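Local coordinates for protein phthiocerol synthesis polyketide synthase type I PpsC (Mycobacterium tuberculosis, PDB 7AHB) that probably loads acyl extender units onto the synthase's acyl carrier protein through its acyltransferase domain, for building the phthiocerol chain, at residues L179-D182 / A183-E187. Numbering follows the deposited sequence.
Sequences LELD and AEATE
D182 OD1 accepts the backbone N-H of A185 at 2.7 Å, a nearly straight bond (163° at the hydrogen) that meets the oxygen almost along its C-O axis. Aspartate suits this N-cap position because its short side chain can fold back over the first turn of helix 183-189, where amide N-H groups lack carbonyls from a preceding turn. A chi1 of 67° puts the carboxylate between the backbone N and the carbonyl carbon, turned to the helix start; the helix end probably favours its negative charge. The other oxygen, OD2, takes a bond from a water that also donates to E184 OE2 at 2.6 Å. This bridge joins two carboxylates whose like charges stand 4.3 Å apart between D182 OD2 and E184 OE2, their planes steeply inclined.

The backbone O of D182 is gripped twice by T186. T186 N lies 3.0 Å from D182 O as the first helical bond, while T186 OG1 donates to D182 O at 2.9 Å from the opposite face of the carbonyl, well above its plane. Threonine thus satisfies its own hydroxyl in a buried place, and its side chain packs on T207 and I209 of strand 207-211. Ahead of the cap, L181 lays its CB against A185 CB at 4.0 Å, small alanine allowing the approach, and L179 and L181 both rest on L189 later in the helix. An inverse gamma turn centred on E180 leads out of strand 175-179; what follows is an aspartate N-cap at a strand-to-helix connection, in the part of the acyltransferase domain built on the four-stranded antiparallel sheet.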
loop_
_atom_site.group_PDB
_atom_site.type_symbol
_atom_site.label_atom_id
_atom_site.label_comp_id
_atom_site.label_asym_id
_atom_site.label_seq_id
_atom_site.Cartn_x
_atom_site.Cartn_y
_atom_site.Cartn_z
ATOM N N LEU A 179 10.425 -12.012 -6.109
ATOM C CA LEU A 179 11.108 -13.289 -6.282
ATOM C C LEU A 179 10.434 -14.360 -5.431
ATOM O O LEU A 179 9.996 -14.088 -4.313
ATOM C CB LEU A 179 12.577 -13.183 -5.875
ATOM C CG LEU A 179 13.329 -11.894 -6.153
ATOM C CD1 LEU A 179 14.735 -11.967 -5.538
ATOM C CD2 LEU A 179 13.408 -11.644 -7.649
ATOM N N GLU A 180 10.365 -15.580 -5.960
ATOM C CA GLU A 180 9.837 -16.715 -5.215
ATOM C C GLU A 180 10.957 -17.304 -4.350
ATOM O O GLU A 180 11.373 -18.445 -4.510
ATOM C CB GLU A 180 9.257 -17.754 -6.161
ATOM C CG GLU A 180 8.587 -18.922 -5.436
ATOM C CD GLU A 180 8.199 -20.054 -6.359
ATOM O OE1 GLU A 180 8.593 -20.041 -7.562
ATOM O OE2 GLU A 180 7.518 -20.996 -5.884
ATOM N N LEU A 181 11.485 -16.458 -3.467
ATOM C CA LEU A 181 12.509 -16.834 -2.504
ATOM C C LEU A 181 12.144 -16.241 -1.156
ATOM O O LEU A 181 11.518 -15.181 -1.087
ATOM C CB LEU A 181 13.889 -16.332 -2.916
ATOM C CG LEU A 181 14.471 -16.875 -4.221
ATOM C CD1 LEU A 181 15.727 -16.092 -4.605
ATOM C CD2 LEU A 181 14.743 -18.352 -4.107
ATOM N N ASP A 182 12.539 -16.933 -0.079
ATOM C CA ASP A 182 12.356 -16.395 1.260
ATOM C C ASP A 182 13.432 -15.349 1.510
ATOM O O ASP A 182 14.279 -15.074 0.654
ATOM C CB ASP A 182 12.343 -17.521 2.300
ATOM C CG ASP A 182 13.682 -18.243 2.455
ATOM O OD1 ASP A 182 14.741 -17.710 2.083
ATOM O OD2 ASP A 182 13.660 -19.362 3.026
ATOM N N ALA A 183 13.383 -14.726 2.683
ATOM C CA ALA A 183 14.257 -13.594 2.947
ATOM C C ALA A 183 15.724 -13.999 2.943
ATOM O O ALA A 183 16.551 -13.280 2.388
ATOM C CB ALA A 183 13.906 -12.946 4.287
ATOM N N GLU A 184 16.081 -15.111 3.607
ATOM C CA GLU A 184 17.494 -15.464 3.718
ATOM C C GLU A 184 18.047 -15.953 2.382
ATOM O O GLU A 184 19.220 -15.719 2.067
ATOM C CB GLU A 184 17.709 -16.519 4.813
ATOM C CG GLU A 184 17.010 -17.823 4.655
ATOM C CD GLU A 184 17.340 -18.795 5.820
ATOM O OE1 GLU A 184 18.170 -18.420 6.694
ATOM O OE2 GLU A 184 16.780 -19.926 5.874
ATOM N N ALA A 185 17.229 -16.652 1.599
ATOM C CA ALA A 185 17.653 -17.015 0.246
ATOM C C ALA A 185 17.871 -15.770 -0.611
ATOM O O ALA A 185 18.820 -15.711 -1.405
ATOM C CB ALA A 185 16.625 -17.933 -0.410
ATOM N N THR A 186 17.042 -14.736 -0.406
ATOM C CA THR A 186 17.203 -13.488 -1.143
ATOM C C THR A 186 18.488 -12.782 -0.718
ATOM O O THR A 186 19.246 -12.285 -1.556
ATOM C CB THR A 186 15.984 -12.579 -0.919
ATOM O OG1 THR A 186 14.797 -13.191 -1.451
ATOM C CG2 THR A 186 16.206 -11.235 -1.555
ATOM N N GLU A 187 18.749 -12.698 0.589
ATOM C CA GLU A 187 19.996 -12.080 1.038
ATOM C C GLU A 187 21.204 -12.827 0.485
ATOM O O GLU A 187 22.239 -12.220 0.188
ATOM C CB GLU A 187 20.031 -12.029 2.566
ATOM C CG GLU A 187 18.961 -11.093 3.146
ATOM C CD GLU A 187 18.820 -11.204 4.647
ATOM O OE1 GLU A 187 18.364 -10.211 5.259
ATOM O OE2 GLU A 187 19.141 -12.280 5.210
HETATM O O HOH W 1 15.928 -20.662 3.532
#